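Local coordinates for Non-structural polyprotein (Sindbis virus, PDB 4GUA) that is a viral precursor polyprotein in which an nsP2 cysteine protease, which probably processes it, is joined to the macro and zinc-binding domains of nsP3, at residues A[319-323]-A[539-543]; A[428-432]-A[653-657]. Residues are numbered along the deposited sequence.

Interaction 1: A[319-323]-A[539-543]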
loop_
_atom_site.group_PDB
_atom_site.type_symbol
_atom_site.label_atom_id
_atom_site.label_comp_id
_atom_site.label_asym_id
_atom_site.label_seq_id
_atom_site.Cartn_x
_atom_site.Cartn_y
_atom_site.Cartn_z
ATOM N N GLN A 319 -6.710 -8.982 2.242
ATOM C CA GLN A 319 -6.721 -7.552 2.494
ATOM C C GLN A 319 -5.307 -7.084 2.776
ATOM O O GLN A 319 -4.781 -7.296 3.868
ATOM C CB GLN A 319 -7.638 -7.240 3.673
ATOM C CG GLN A 319 -9.081 -7.630 3.410
ATOM C CD GLN A 319 -9.996 -7.417 4.602
ATOM O OE1 GLN A 319 -9.578 -7.506 5.759
ATOM N NE2 GLN A 319 -11.266 -7.147 4.321
ATOM N N PHE A 320 -4.718 -6.399 1.797
ATOM C CA PHE A 320 -3.331 -5.956 1.887
ATOM C C PHE A 320 -3.256 -4.469 2.205
ATOM O O PHE A 320 -3.987 -3.669 1.629
ATOM C CB PHE A 320 -2.591 -6.239 0.577
ATOM C CG PHE A 320 -1.214 -5.638 0.517
ATOM C CD1 PHE A 320 -0.111 -6.347 0.983
ATOM C CD2 PHE A 320 -1.019 -4.362 0.002
ATOM C CE1 PHE A 320 1.162 -5.795 0.937
ATOM C CE2 PHE A 320 0.250 -3.804 -0.047
ATOM C CZ PHE A 320 1.344 -4.523 0.423
ATOM N N THR A 321 -2.371 -4.105 3.127
ATOM C CA THR A 321 -2.122 -2.703 3.431
ATOM C C THR A 321 -0.618 -2.462 3.445
ATOM O O THR A 321 0.137 -3.324 3.889
ATOM C CB THR A 321 -2.760 -2.303 4.776
ATOM O OG1 THR A 321 -2.143 -3.029 5.849
ATOM C CG2 THR A 321 -4.254 -2.603 4.761
ATOM N N PRO A 322 -0.172 -1.305 2.924
ATOM C CA PRO A 322 1.273 -1.126 2.772
ATOM C C PRO A 322 1.999 -0.572 3.997
ATOM O O PRO A 322 2.960 0.174 3.825
ATOM C CB PRO A 322 1.352 -0.090 1.652
ATOM C CG PRO A 322 0.155 0.780 1.911
ATOM C CD PRO A 322 -0.927 -0.155 2.396
ATOM N N HIS A 323 1.621 -0.981 5.198
ATOM C CA HIS A 323 2.247 -0.433 6.392
ATOM C C HIS A 323 3.657 -0.978 6.460
ATOM O O HIS A 323 4.640 -0.235 6.533
ATOM C CB HIS A 323 1.453 -0.812 7.631
ATOM C CG HIS A 323 0.071 -0.238 7.655
ATOM N ND1 HIS A 323 -0.977 -0.786 6.947
ATOM C CD2 HIS A 323 -0.437 0.830 8.313
ATOM C CE1 HIS A 323 -2.070 -0.075 7.161
ATOM N NE2 HIS A 323 -1.769 0.911 7.987
ATOM N N LYS A 539 -8.556 -2.698 -3.608
ATOM C CA LYS A 539 -7.772 -1.892 -2.679
ATOM C C LYS A 539 -8.648 -1.258 -1.590
ATOM O O LYS A 539 -9.850 -1.074 -1.772
ATOM C CB LYS A 539 -6.998 -0.806 -3.427
ATOM C CG LYS A 539 -7.873 0.331 -3.937
ATOM C CD LYS A 539 -7.048 1.400 -4.628
ATOM C CE LYS A 539 -6.985 1.169 -6.125
ATOM N NZ LYS A 539 -6.485 2.378 -6.814
ATOM N N LEU A 540 -8.031 -0.954 -0.450
ATOM C CA LEU A 540 -8.750 -0.541 0.748
ATOM C C LEU A 540 -8.796 0.972 1.017
ATOM O O LEU A 540 -9.351 1.411 2.036
ATOM C CB LEU A 540 -8.160 -1.277 1.950
ATOM C CG LEU A 540 -8.407 -2.788 1.886
ATOM C CD1 LEU A 540 -7.576 -3.528 2.909
ATOM C CD2 LEU A 540 -9.888 -3.113 2.063
ATOM N N TYR A 541 -8.219 1.757 0.112
ATOM C CA TYR A 541 -8.185 3.212 0.255
ATOM C C TYR A 541 -8.508 3.883 -1.074
ATOM O O TYR A 541 -8.032 3.463 -2.123
ATOM C CB TYR A 541 -6.797 3.678 0.725
ATOM C CG TYR A 541 -6.226 2.899 1.890
ATOM C CD1 TYR A 541 -6.538 3.247 3.198
ATOM C CD2 TYR A 541 -5.361 1.833 1.684
ATOM C CE1 TYR A 541 -6.014 2.545 4.266
ATOM C CE2 TYR A 541 -4.830 1.123 2.751
ATOM C CZ TYR A 541 -5.159 1.482 4.038
ATOM O OH TYR A 541 -4.638 0.785 5.105
ATOM N N SER A 542 -9.321 4.924 -1.040
ATOM C CA SER A 542 -9.611 5.669 -2.257
ATOM C C SER A 542 -10.055 7.098 -1.959
ATOM O O SER A 542 -10.601 7.377 -0.891
ATOM C CB SER A 542 -10.694 4.949 -3.060
ATOM O OG SER A 542 -10.817 5.520 -4.346
ATOM N N TYR A 543 -9.814 8.003 -2.902
ATOM C CA TYR A 543 -10.400 9.339 -2.831
ATOM C C TYR A 543 -11.740 9.424 -3.577
ATOM O O TYR A 543 -12.431 10.439 -3.498
ATOM C CB TYR A 543 -9.444 10.383 -3.397
ATOM C CG TYR A 543 -8.303 10.748 -2.476
ATOM C CD1 TYR A 543 -8.497 11.641 -1.433
ATOM C CD2 TYR A 543 -7.026 10.235 -2.672
ATOM C CE1 TYR A 543 -7.470 11.991 -0.605
ATOM C CE2 TYR A 543 -5.993 10.582 -1.846
ATOM C CZ TYR A 543 -6.218 11.465 -0.813
ATOM O OH TYR A 543 -5.192 11.828 0.029
#

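Interaction 2: A[428-432]-A[653-657]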
loop_
_atom_site.group_PDB
_atom_site.type_symbol
_atom_site.label_atom_id
_atom_site.label_comp_id
_atom_site.label_asym_id
_atom_site.label_seq_id
_atom_site.Cartn_x
_atom_site.Cartn_y
_atom_site.Cartn_z
ATOM N N GLN A 428 -7.017 -8.239 17.374
ATOM C CA GLN A 428 -6.317 -8.080 16.122
ATOM C C GLN A 428 -5.444 -6.834 16.185
ATOM O O GLN A 428 -4.310 -6.839 15.713
ATOM C CB GLN A 428 -7.328 -7.956 14.985
ATOM C CG GLN A 428 -6.704 -7.949 13.617
ATOM C CD GLN A 428 -5.953 -9.227 13.334
ATOM O OE1 GLN A 428 -6.540 -10.230 12.924
ATOM N NE2 GLN A 428 -4.645 -9.205 13.562
ATOM N N ASN A 429 -5.973 -5.775 16.792
ATOM C CA ASN A 429 -5.273 -4.497 16.859
ATOM C C ASN A 429 -4.055 -4.541 17.772
ATOM O O ASN A 429 -3.048 -3.882 17.508
ATOM C CB ASN A 429 -6.224 -3.394 17.333
ATOM C CG ASN A 429 -7.076 -2.834 16.213
ATOM O OD1 ASN A 429 -6.873 -3.146 15.042
ATOM N ND2 ASN A 429 -8.031 -1.993 16.568
ATOM N N ALA A 430 -4.153 -5.318 18.843
ATOM C CA ALA A 430 -3.031 -5.507 19.750
ATOM C C ALA A 430 -1.903 -6.151 18.975
ATOM O O ALA A 430 -0.755 -5.689 19.033
ATOM C CB ALA A 430 -3.429 -6.379 20.926
ATOM N N TYR A 431 -2.234 -7.216 18.244
ATOM C CA TYR A 431 -1.246 -7.892 17.400
ATOM C C TYR A 431 -0.657 -6.968 16.324
ATOM O O TYR A 431 0.540 -7.025 16.039
ATOM C CB TYR A 431 -1.848 -9.128 16.736
ATOM C CG TYR A 431 -1.905 -10.363 17.616
ATOM C CD1 TYR A 431 -0.740 -10.968 18.080
ATOM C CD2 TYR A 431 -3.124 -10.947 17.949
ATOM C CE1 TYR A 431 -0.791 -12.108 18.870
ATOM C CE2 TYR A 431 -3.184 -12.083 18.734
ATOM C CZ TYR A 431 -2.016 -12.662 19.193
ATOM O OH TYR A 431 -2.072 -13.797 19.975
ATOM N N HIS A 432 -1.488 -6.123 15.723
ATOM C CA HIS A 432 -1.010 -5.202 14.692
ATOM C C HIS A 432 -0.042 -4.194 15.286
ATOM O O HIS A 432 0.892 -3.755 14.614
ATOM C CB HIS A 432 -2.171 -4.465 14.024
ATOM C CG HIS A 432 -2.818 -5.237 12.916
ATOM N ND1 HIS A 432 -2.096 -5.832 11.904
ATOM C CD2 HIS A 432 -4.119 -5.516 12.663
ATOM C CE1 HIS A 432 -2.924 -6.444 11.077
ATOM N NE2 HIS A 432 -4.157 -6.265 11.513
ATOM N N LEU A 653 -10.266 -6.951 9.931
ATOM C CA LEU A 653 -9.068 -7.325 10.674
ATOM C C LEU A 653 -7.707 -6.775 10.190
ATOM O O LEU A 653 -6.669 -7.167 10.722
ATOM C CB LEU A 653 -9.029 -8.846 10.804
ATOM C CG LEU A 653 -10.309 -9.391 11.443
ATOM C CD1 LEU A 653 -10.284 -10.903 11.494
ATOM C CD2 LEU A 653 -10.498 -8.810 12.836
ATOM N N PHE A 654 -7.686 -5.915 9.177
ATOM C CA PHE A 654 -6.412 -5.341 8.733
ATOM C C PHE A 654 -6.010 -4.141 9.594
ATOM O O PHE A 654 -6.774 -3.696 10.447
ATOM C CB PHE A 654 -6.460 -4.941 7.253
ATOM C CG PHE A 654 -7.496 -3.895 6.935
ATOM C CD1 PHE A 654 -7.220 -2.550 7.121
ATOM C CD2 PHE A 654 -8.737 -4.255 6.434
ATOM C CE1 PHE A 654 -8.164 -1.589 6.827
ATOM C CE2 PHE A 654 -9.683 -3.295 6.134
ATOM C CZ PHE A 654 -9.398 -1.962 6.331
ATOM N N ASN A 655 -4.822 -3.601 9.336
ATOM C CA ASN A 655 -4.277 -2.512 10.142
ATOM C C ASN A 655 -5.034 -1.190 9.939
ATOM O O ASN A 655 -5.075 -0.646 8.826
ATOM C CB ASN A 655 -2.795 -2.332 9.817
ATOM C CG ASN A 655 -2.077 -1.461 10.823
ATOM O OD1 ASN A 655 -2.658 -0.537 11.398
ATOM N ND2 ASN A 655 -0.804 -1.751 11.043
ATOM N N PRO A 656 -5.658 -0.683 11.018
ATOM C CA PRO A 656 -6.522 0.508 11.048
ATOM C C PRO A 656 -5.793 1.841 10.912
ATOM O O PRO A 656 -6.413 2.824 10.496
ATOM C CB PRO A 656 -7.186 0.416 12.415
ATOM C CG PRO A 656 -6.203 -0.303 13.252
ATOM C CD PRO A 656 -5.508 -1.278 12.357
ATOM N N HIS A 657 -4.513 1.882 11.280
ATOM C CA HIS A 657 -3.732 3.114 11.194
ATOM C C HIS A 657 -3.523 3.576 9.758
ATOM O O HIS A 657 -3.502 2.774 8.828
ATOM C CB HIS A 657 -2.361 2.931 11.841
ATOM C CG HIS A 657 -2.407 2.814 13.330
ATOM N ND1 HIS A 657 -3.244 3.581 14.112
ATOM C CD2 HIS A 657 -1.724 2.014 14.182
ATOM C CE1 HIS A 657 -3.076 3.258 15.380
ATOM N NE2 HIS A 657 -2.159 2.309 15.450
#

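Interaction 1: A[319-323]-A[539-543]
This contact joins the loop after strand 305-312, in a mixed sheet whose 3-2-1-4-5-7-6 strand order fits the methyltransferase-like fold of alphavirus nsP2, to a loop of the nsP3 zinc-binding domain. The backbones stay apart: the nearest CA pairs, Phe320–Lys539 at 7.6 Å and Thr321–Leu540 at 7.5 Å, are too distant for strand pairing, and no hydrogen bond crosses. Side chains of Leu540 and Tyr541 therefore do the bridging, each with its CA-to-CB bond directed toward 319-323. Gln319 meets the first of them, with CB 3.8 Å from Leu540 CD1. At Phe320 the backbone O makes the contact, 3.8 Å from the same Leu540 CD1, while the phenyl ring packs on helix 275-286. Thr321 CG2 touches both partners, 3.9 Å from Leu540 CD1 and 3.4 Å from Tyr541 OH. Pro322, the N-cap residue of helix 323-333, adds an apolar contact from its CD to Tyr541 CE2 at 4.1 Å. Beyond it, His323 is held by a Thr321 OG1–His323 ND1 hydrogen bond of 2.8 Å and, through NE2, by His657 O, an orientation that brings His323 CE1 to 3.4 Å from Tyr541 OH.

Interaction 2: A[428-432]-A[653-657]
An interface between the nsP3 macro domain and the zinc-binding domain is formed here, where one turn of helix 420-440 receives the loop 653-657; together the two segments bury 298 Å². The one hydrogen bond between 428-432 and 653-657 runs from His432 NE2 to Leu653 O, with a length of 2.8 Å and an N-H...O angle of 165°, so it is short and nearly linear. Leu653 O meets the imidazole at its edge, whereas Asn655 lies over a face: Asn655 CB is 4.2 Å from the centroid of the His432 ring and 10° off its normal, a CH-pi contact. Gln428, one turn earlier, approaches the same carbonyl, with CG 3.0 Å from Leu653 O, and its OE1 is 3.6 Å from Leu653 CB; its NE2 is bonded to Cys469 O of the neighbouring helix 463-474. The pairing of Gln428 and His432 follows from the helix of the macro domain, a three-layer alpha/beta/alpha fold: the 2.9 Å bond from His432 N to Gln428 O sets them i to i+4 on one side. The loop 653-657 is shaped by an Asx turn, in which His657 N donates to Asn655 OD1 at 3.1 Å, while Asn655 ND2 hydrogen-bonds Asp436 OD1, one turn farther along helix 420-440. Next to Asn655, Pro656 has its CA-to-CB bond directed toward the helix, and Pro656 CG lies 3.4 Å from Asn429 OD1.

Overall arrangement
The centres of interactions 1 and 2 lie 13 Å apart, and the two contacts touch through the loop 653-657, which thus faces the macro-domain helix and the 319-323/539-543 pair together. The CA-to-CB bond of Phe654 points away from the helix, and Phe654 CD2 is 3.4 Å from Gln319 OE1 and 3.8 Å from Leu540 CD1. A probable hydrogen bond of 2.7 Å joins His323 NE2 to His657 O. The segments alternate along the chain, so the contacts cross in sequence. The zinc ion bound by Cys605, Cys607, Cys630 and Cys648 is about 13 Å from the side chain of Gln319 and about 11 Å from that of Phe654.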